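Local coordinates for cystathionine beta-lyase family protein, YNBB B.subtilis ortholog (Clostridium acetobutylicum, PDB 3HVY) that probably acts as a pyridoxal-phosphate-dependent carbon-sulfur lyase related to methionine gamma-lyase and may be involved in aluminium resistance, at residues N100-I105 with Y127-D132; A107-N112 with D117-I122; S139-V142 with R146-G149. One frame throughout, in Å; residues are numbered along the deposited sequence.

Contact 1. Residues N100-I105 with Y127-D132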
loop_
_atom_site.group_PDB
_atom_site.type_symbol
_atom_site.label_atom_id
_atom_site.label_comp_id
_atom_site.label_asym_id
_atom_site.label_seq_id
_atom_site.Cartn_x
_atom_site.Cartn_y
_atom_site.Cartn_z
ATOM N N ASN D 100 -1.196 -3.713 -18.911
ATOM C CA ASN D 100 0.052 -3.769 -19.671
ATOM C C ASN D 100 -0.021 -2.714 -20.793
ATOM O O ASN D 100 -1.000 -1.967 -20.909
ATOM C CB ASN D 100 0.331 -5.188 -20.208
ATOM C CG ASN D 100 -0.753 -5.695 -21.139
ATOM O OD1 ASN D 100 -1.487 -4.900 -21.727
ATOM N ND2 ASN D 100 -0.888 -7.033 -21.250
ATOM N N GLY D 101 1.011 -2.626 -21.610
ATOM C CA GLY D 101 1.053 -1.568 -22.627
ATOM C C GLY D 101 0.119 -1.923 -23.763
ATOM O O GLY D 101 -0.411 -1.034 -24.389
ATOM N N THR D 102 -0.119 -3.218 -23.981
ATOM C CA THR D 102 -1.064 -3.666 -24.981
ATOM C C THR D 102 -2.449 -3.120 -24.712
ATOM O O THR D 102 -3.177 -2.747 -25.661
ATOM C CB THR D 102 -1.125 -5.193 -25.098
ATOM O OG1 THR D 102 0.156 -5.682 -25.468
ATOM C CG2 THR D 102 -2.100 -5.599 -26.190
ATOM N N HIS D 103 -2.804 -3.042 -23.422
ATOM C CA HIS D 103 -4.081 -2.535 -22.985
ATOM C C HIS D 103 -4.168 -1.071 -23.356
ATOM O O HIS D 103 -5.179 -0.644 -23.902
ATOM C CB HIS D 103 -4.196 -2.729 -21.473
ATOM C CG HIS D 103 -5.526 -2.375 -20.881
ATOM N ND1 HIS D 103 -5.810 -2.580 -19.540
ATOM C CD2 HIS D 103 -6.652 -1.857 -21.428
ATOM C CE1 HIS D 103 -7.034 -2.162 -19.286
ATOM N NE2 HIS D 103 -7.573 -1.729 -20.420
ATOM N N ALA D 104 -3.127 -0.298 -23.077
ATOM C CA ALA D 104 -3.114 1.144 -23.410
ATOM C C ALA D 104 -3.215 1.374 -24.929
ATOM O O ALA D 104 -3.984 2.224 -25.382
ATOM C CB ALA D 104 -1.877 1.813 -22.872
ATOM N N ILE D 105 -2.480 0.575 -25.695
ATOM C CA ILE D 105 -2.480 0.654 -27.150
ATOM C C ILE D 105 -3.854 0.282 -27.686
ATOM O O ILE D 105 -4.466 1.047 -28.427
ATOM C CB ILE D 105 -1.355 -0.218 -27.785
ATOM C CG1 ILE D 105 0.039 0.385 -27.464
ATOM C CG2 ILE D 105 -1.553 -0.346 -29.330
ATOM C CD1 ILE D 105 1.131 -0.593 -27.580
ATOM N N TYR D 127 3.241 -6.115 -33.694
ATOM C CA TYR D 127 3.565 -6.936 -32.512
ATOM C C TYR D 127 2.483 -7.983 -32.257
ATOM O O TYR D 127 1.308 -7.670 -32.302
ATOM C CB TYR D 127 3.706 -6.046 -31.250
ATOM C CG TYR D 127 5.132 -5.899 -30.758
ATOM N N ASP D 128 2.907 -9.209 -31.953
ATOM C CA ASP D 128 2.016 -10.393 -31.787
ATOM C C ASP D 128 0.830 -10.170 -30.875
ATOM O O ASP D 128 -0.260 -10.603 -31.154
ATOM C CB ASP D 128 2.826 -11.569 -31.221
ATOM C CG ASP D 128 3.873 -12.098 -32.210
ATOM O OD1 ASP D 128 3.606 -12.081 -33.444
ATOM O OD2 ASP D 128 4.953 -12.541 -31.735
ATOM N N THR D 129 1.055 -9.442 -29.803
ATOM C CA THR D 129 0.008 -9.166 -28.847
ATOM C C THR D 129 -1.117 -8.305 -29.390
ATOM O O THR D 129 -2.184 -8.278 -28.790
ATOM C CB THR D 129 0.605 -8.507 -27.594
ATOM O OG1 THR D 129 1.254 -7.270 -27.958
ATOM C CG2 THR D 129 1.620 -9.452 -26.972
ATOM N N LEU D 130 -0.921 -7.638 -30.526
ATOM C CA LEU D 130 -1.999 -6.858 -31.135
ATOM C C LEU D 130 -2.886 -7.629 -32.044
ATOM O O LEU D 130 -3.873 -7.104 -32.513
ATOM C CB LEU D 130 -1.450 -5.731 -32.005
ATOM C CG LEU D 130 -0.974 -4.481 -31.324
ATOM C CD1 LEU D 130 -1.137 -3.404 -32.390
ATOM C CD2 LEU D 130 -1.814 -4.210 -30.114
ATOM N N HIS D 131 -2.532 -8.862 -32.336
ATOM C CA HIS D 131 -3.243 -9.609 -33.354
ATOM C C HIS D 131 -4.674 -9.870 -32.992
ATOM O O HIS D 131 -5.556 -9.815 -33.855
ATOM C CB HIS D 131 -2.465 -10.859 -33.712
ATOM C CG HIS D 131 -1.147 -10.560 -34.377
ATOM N ND1 HIS D 131 -0.506 -11.461 -35.193
ATOM C CD2 HIS D 131 -0.378 -9.439 -34.377
ATOM C CE1 HIS D 131 0.623 -10.926 -35.633
ATOM N NE2 HIS D 131 0.712 -9.690 -35.175
ATOM N N ASP D 132 -4.927 -10.114 -31.718
ATOM C CA ASP D 132 -6.324 -10.306 -31.257
ATOM C C ASP D 132 -7.102 -8.996 -31.154
ATOM O O ASP D 132 -8.322 -9.006 -31.368
ATOM C CB ASP D 132 -6.368 -11.064 -29.931
ATOM C CG ASP D 132 -6.157 -12.598 -30.101
ATOM O OD1 ASP D 132 -6.391 -13.155 -31.195
ATOM O OD2 ASP D 132 -5.804 -13.252 -29.112
#
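Thr-102, in the first turn of helix 101-111, and Thr-129, just ahead of residues 131-134, bring the two backbones closest, their CA atoms 6.8 Å apart. The setting is the large domain of the PLP aminotransferase-like fold (fold type I), and the start of helix 101-111 is its cofactor-phosphate site: Gly-101 N and Thr-102 OG1 hydrogen-bond to phosphate oxygens of the pyridoxal-phosphate lysine at position 244. Backbone bonds from Leu-130 N to Tyr-127 O (2.9 Å) and from His-131 N to Asp-128 O hold the 127-132 turn together.

Across the gap the two threonine hydroxyls meet: Thr-129 OG1 donates to Thr-102 OG1 over 3.2 Å. Thr-129 holds its hydroxyl between its own backbone N and carbonyl carbon (chi1 60°), which turns OG1 toward the helix. Thr-102 OG1 is thus engaged by both Thr-129 and the phosphate, making Thr-129 a second-shell partner that could help fix the rotation of the phosphate-binding hydroxyl. The methyl of Thr-102 takes the other branch, CG2 lying 3.7 Å from Thr-129 O.

Beside this polar pair runs an apolar patch. Leu-130 sends CD2 to within 4.0 Å of Ile-105 CG2, the two side chains crossing at about a right angle, and Ile-105 also packs on Phe-216 and Asp-218 of the central sheet. The helix start itself is capped by Asn-100, whose OD1 accepts from His-103 N at 2.8 Å, with the donor nearly in line with the side-chain C=O bond (170°).

Contact 2. Residues A107-N112 with D117-I122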
loop_
_atom_site.group_PDB
_atom_site.type_symbol
_atom_site.label_atom_id
_atom_site.label_comp_id
_atom_site.label_asym_id
_atom_site.label_seq_id
_atom_site.Cartn_x
_atom_site.Cartn_y
_atom_site.Cartn_z
ATOM N N ALA D 107 -6.763 0.360 -26.126
ATOM C CA ALA D 107 -7.764 1.331 -25.730
ATOM C C ALA D 107 -7.703 2.554 -26.681
ATOM O O ALA D 107 -8.731 3.142 -27.027
ATOM C CB ALA D 107 -7.544 1.752 -24.276
ATOM N N ALA D 108 -6.491 2.956 -27.069
ATOM C CA ALA D 108 -6.307 4.079 -27.989
ATOM C C ALA D 108 -6.933 3.751 -29.350
ATOM O O ALA D 108 -7.576 4.601 -29.944
ATOM C CB ALA D 108 -4.845 4.460 -28.135
ATOM N N LEU D 109 -6.809 2.496 -29.803
ATOM C CA LEU D 109 -7.393 2.073 -31.053
ATOM C C LEU D 109 -8.912 1.929 -30.975
ATOM O O LEU D 109 -9.626 2.578 -31.740
ATOM C CB LEU D 109 -6.743 0.779 -31.542
ATOM C CG LEU D 109 -5.216 0.881 -31.792
ATOM C CD1 LEU D 109 -4.589 -0.535 -31.968
ATOM C CD2 LEU D 109 -4.975 1.815 -32.975
ATOM N N PHE D 110 -9.405 1.111 -30.041
ATOM C CA PHE D 110 -10.837 0.910 -29.889
ATOM C C PHE D 110 -11.554 2.227 -29.742
ATOM O O PHE D 110 -12.533 2.483 -30.408
ATOM C CB PHE D 110 -11.186 0.012 -28.708
ATOM C CG PHE D 110 -11.246 -1.434 -29.048
ATOM C CD1 PHE D 110 -12.357 -1.958 -29.676
ATOM C CD2 PHE D 110 -10.193 -2.284 -28.732
ATOM C CE1 PHE D 110 -12.425 -3.322 -30.029
ATOM C CE2 PHE D 110 -10.250 -3.656 -29.104
ATOM C CZ PHE D 110 -11.376 -4.157 -29.738
ATOM N N GLY D 111 -11.041 3.090 -28.894
ATOM C CA GLY D 111 -11.737 4.334 -28.654
ATOM C C GLY D 111 -11.929 5.233 -29.853
ATOM O O GLY D 111 -12.926 5.986 -29.930
ATOM N N ASN D 112 -11.001 5.144 -30.796
ATOM C CA ASN D 112 -10.966 6.038 -31.947
ATOM C C ASN D 112 -11.397 5.420 -33.257
ATOM O O ASN D 112 -11.158 5.965 -34.326
ATOM C CB ASN D 112 -9.580 6.699 -31.996
ATOM C CG ASN D 112 -9.421 7.783 -30.920
ATOM O OD1 ASN D 112 -10.049 8.810 -31.036
ATOM N ND2 ASN D 112 -8.617 7.533 -29.832
ATOM N N ASP D 117 -15.210 1.802 -40.172
ATOM C CA ASP D 117 -13.960 2.523 -40.252
ATOM C C ASP D 117 -12.859 1.521 -40.611
ATOM O O ASP D 117 -12.986 0.327 -40.360
ATOM C CB ASP D 117 -13.543 3.136 -38.920
ATOM C CG ASP D 117 -14.331 4.358 -38.523
ATOM O OD1 ASP D 117 -15.110 4.877 -39.321
ATOM O OD2 ASP D 117 -14.087 4.847 -37.394
ATOM N N THR D 118 -11.798 2.017 -41.242
ATOM C CA THR D 118 -10.605 1.214 -41.492
ATOM C C THR D 118 -9.402 1.721 -40.716
ATOM O O THR D 118 -9.149 2.925 -40.663
ATOM C CB THR D 118 -10.248 1.168 -42.955
ATOM O OG1 THR D 118 -11.358 0.670 -43.702
ATOM C CG2 THR D 118 -9.025 0.267 -43.166
HETATM N N MSE D 119 -8.683 0.783 -40.097
HETATM C CA MSE D 119 -7.405 1.014 -39.421
HETATM C C MSE D 119 -6.299 0.512 -40.356
HETATM O O MSE D 119 -6.422 -0.557 -40.960
HETATM C CB MSE D 119 -7.330 0.206 -38.120
HETATM C CG MSE D 119 -5.999 0.231 -37.457
HETATM SE SE MSE D 119 -5.902 -1.014 -35.927
HETATM C CE MSE D 119 -3.942 -0.899 -35.627
HETATM N N MSE D 120 -5.204 1.263 -40.460
HETATM C CA MSE D 120 -4.143 0.859 -41.362
HETATM C C MSE D 120 -2.804 0.918 -40.690
HETATM O O MSE D 120 -2.393 1.983 -40.192
HETATM C CB MSE D 120 -4.146 1.693 -42.656
HETATM C CG MSE D 120 -3.034 1.261 -43.683
HETATM SE SE MSE D 120 -3.135 2.102 -45.416
HETATM C CE MSE D 120 -2.840 3.935 -44.800
ATOM N N SER D 121 -2.154 -0.241 -40.626
ATOM C CA SER D 121 -0.815 -0.356 -40.069
ATOM C C SER D 121 0.171 -0.130 -41.224
ATOM O O SER D 121 0.039 -0.741 -42.292
ATOM C CB SER D 121 -0.563 -1.736 -39.446
ATOM O OG SER D 121 -1.266 -1.886 -38.237
ATOM N N ILE D 122 1.150 0.729 -41.017
ATOM C CA ILE D 122 2.060 1.051 -42.094
ATOM C C ILE D 122 3.525 0.574 -41.953
ATOM O O ILE D 122 4.315 0.756 -42.886
ATOM C CB ILE D 122 1.980 2.516 -42.508
ATOM C CG1 ILE D 122 2.498 3.427 -41.388
ATOM C CG2 ILE D 122 0.535 2.877 -42.985
ATOM C CD1 ILE D 122 2.728 4.911 -41.848
#
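Leu-109 straddles the end of the Met-119 side chain, a selenomethionine here, with both of its methyls. CD1 lies 3.7 Å from Met-119 CE and CD2 only slightly farther, 3.9 Å from the same methyl, while the selenium is 4.2 Å from each branch. Near-equal distances of this kind place the terminal methyl across the leucine fork rather than against one arm. The side chains meet at about a right angle. Met-119 gets there by full extension: CG stands anti to the backbone N (chi1 172°) and the chain continues straight past it, spanning backbones that remain 8.4 Å apart between the CA atoms of Leu-109 and Met-119.

The contact joins a helix to the sheet it covers. In chain order, strand 91-95, helix 101-111 and strand 118-121 form a beta-alpha-beta unit; its strands run parallel, as the two antiparallel steps through 255-259 imply. The crossover is long, from one margin of the seven-stranded sheet to a place between strands 177-183 and 151-154. Leu-109 also rests on Leu-179 of the former, and Met-119 on His-181 of the same strand.

Where the helix ends, Asn-112 turns its amide back on the preceding turn. ND2 donates to Ala-108 O at 3.1 Å with an N-H...O angle of 162°; the donor lies in the carbonyl plane on a lone pair, and the acceptor lies close to the amide plane of Asn-112. The same nitrogen bonds to Tyr-263 O. Just before the strand, Asp-117 directs OD2 to Arg-114 N, within the turn, and its OD2 stays 4.4 Å from Asn-112 O.

Contact 3. Residues S139-V142 with R146-G149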
loop_
_atom_site.group_PDB
_atom_site.type_symbol
_atom_site.label_atom_id
_atom_site.label_comp_id
_atom_site.label_asym_id
_atom_site.label_seq_id
_atom_site.Cartn_x
_atom_site.Cartn_y
_atom_site.Cartn_z
ATOM N N SER D 139 -11.577 -17.510 -36.405
ATOM C CA SER D 139 -12.107 -18.674 -35.684
ATOM C C SER D 139 -12.250 -18.395 -34.175
ATOM O O SER D 139 -12.798 -19.212 -33.449
ATOM C CB SER D 139 -11.183 -19.894 -35.864
ATOM O OG SER D 139 -10.019 -19.827 -35.032
ATOM N N LYS D 140 -11.720 -17.268 -33.714
ATOM C CA LYS D 140 -11.784 -16.881 -32.306
ATOM C C LYS D 140 -12.786 -15.741 -32.102
ATOM O O LYS D 140 -12.902 -14.832 -32.931
ATOM C CB LYS D 140 -10.412 -16.394 -31.822
ATOM C CG LYS D 140 -9.288 -17.400 -31.953
ATOM C CD LYS D 140 -7.916 -16.757 -31.729
ATOM C CE LYS D 140 -7.665 -16.458 -30.259
ATOM N NZ LYS D 140 -6.283 -15.923 -30.013
ATOM N N LYS D 141 -13.514 -15.799 -31.000
ATOM C CA LYS D 141 -14.420 -14.733 -30.625
ATOM C C LYS D 141 -13.768 -14.103 -29.437
ATOM O O LYS D 141 -13.781 -14.660 -28.350
ATOM C CB LYS D 141 -15.782 -15.296 -30.294
ATOM C CG LYS D 141 -16.800 -14.270 -29.879
ATOM C CD LYS D 141 -18.163 -14.910 -29.755
ATOM C CE LYS D 141 -19.192 -13.850 -29.516
ATOM N NZ LYS D 141 -20.566 -14.427 -29.447
ATOM N N VAL D 142 -13.116 -12.967 -29.676
ATOM C CA VAL D 142 -12.393 -12.289 -28.642
ATOM C C VAL D 142 -12.743 -10.798 -28.508
ATOM O O VAL D 142 -12.081 -10.097 -27.762
ATOM C CB VAL D 142 -10.863 -12.441 -28.826
ATOM C CG1 VAL D 142 -10.433 -13.903 -28.685
ATOM C CG2 VAL D 142 -10.442 -11.851 -30.178
ATOM N N ARG D 146 -12.282 -6.186 -35.648
ATOM C CA ARG D 146 -12.981 -6.832 -36.766
ATOM C C ARG D 146 -14.382 -7.300 -36.381
ATOM O O ARG D 146 -15.327 -7.178 -37.181
ATOM C CB ARG D 146 -12.159 -8.018 -37.238
ATOM C CG ARG D 146 -12.778 -8.873 -38.382
ATOM C CD ARG D 146 -11.976 -10.154 -38.642
ATOM N NE ARG D 146 -12.085 -11.086 -37.490
ATOM C CZ ARG D 146 -13.165 -11.834 -37.197
ATOM N NH1 ARG D 146 -14.258 -11.783 -37.956
ATOM N NH2 ARG D 146 -13.162 -12.631 -36.126
ATOM N N GLU D 147 -14.513 -7.880 -35.190
ATOM C CA GLU D 147 -15.813 -8.331 -34.698
ATOM C C GLU D 147 -16.736 -7.144 -34.461
ATOM O O GLU D 147 -17.956 -7.314 -34.407
ATOM C CB GLU D 147 -15.689 -9.148 -33.397
ATOM C CG GLU D 147 -14.991 -10.467 -33.521
ATOM C CD GLU D 147 -14.692 -11.121 -32.181
ATOM O OE1 GLU D 147 -15.583 -11.195 -31.307
ATOM O OE2 GLU D 147 -13.562 -11.589 -31.995
ATOM N N TYR D 148 -16.165 -5.950 -34.290
ATOM C CA TYR D 148 -16.980 -4.743 -34.201
ATOM C C TYR D 148 -17.073 -3.976 -35.516
ATOM O O TYR D 148 -17.419 -2.800 -35.518
ATOM C CB TYR D 148 -16.502 -3.810 -33.103
ATOM C CG TYR D 148 -16.914 -4.315 -31.755
ATOM C CD1 TYR D 148 -18.197 -4.056 -31.255
ATOM C CD2 TYR D 148 -16.047 -5.082 -30.986
ATOM C CE1 TYR D 148 -18.604 -4.548 -30.034
ATOM C CE2 TYR D 148 -16.449 -5.581 -29.753
ATOM C CZ TYR D 148 -17.725 -5.307 -29.288
ATOM O OH TYR D 148 -18.136 -5.803 -28.091
ATOM N N GLY D 149 -16.761 -4.638 -36.622
ATOM C CA GLY D 149 -16.965 -4.036 -37.934
ATOM C C GLY D 149 -15.851 -3.144 -38.423
ATOM O O GLY D 149 -16.009 -2.463 -39.446
#
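Glu-147 reaches across to Lys-141 and Val-142, the CA atoms of Lys-141 and Glu-147 lying 7.7 Å apart. From CB, which points toward the partner segment, CG departs anti to the carbonyl carbon (chi1 -66°) and the chain runs on extended, so CB and CG serve as a spacer that carries the carboxylate to the opposing backbone. CD, the carboxylate carbon, lies 3.5 Å from Val-142 N. OE2 then takes the main bond: Val-142 N donates to OE2 over 2.7 Å, nearly straight at 162°, and OE2 receives it on its syn lone pair. That position also puts OE2 beside Val-142 CG2, at 3.6 Å, and near Lys-140 O, an acceptor that offers it no bond. OE1 faces the lysine side, 3.6 Å from Lys-141 CG; the ammonium of that residue stays distant, its NZ 6.2 Å from OE1, so any attraction between them is long-range.

OE1 has stronger company outside the two segments, a salt bridge to Arg-114 NH2 of the second subunit, besides a weak bond from Gly-143 N. Arg-146 bends at chi3 (68°), and Lys-140 O lies in the plane of its guanidinium, at the edge, 3.9 Å from NH2. Lys-141 O in turn bonds to Gln-266 NE2 of the second subunit.

One carboxylate thereby closes a short surface loop onto itself through a backbone N-H and also bridges to the neighbouring chain, in the connection between helix 131-134 and strand 151-154, at a subunit interface of this fold type I protein.

In the fold
Contacts 1 and 2 share helix 101-111, its start serving residues 100-105 and its end residues 107-112, with the two centres about 12 Å apart; strand 118-121 then leads on toward the second half of contact 1. The cofactor phosphate is bound at the contact 1 end. Contact 3 lies about 15 Å, centre to centre, from each of the others and is tied to both: Asp-132 OD2 forms a salt bridge with Lys-140 NZ at 2.9 Å, and Phe-110 CE1 packs on Tyr-148 CD2 at 4.1 Å. All three border the second subunit, whose Ile-276, Pro-274 and Arg-114 reach contacts 1, 2 and 3 respectively.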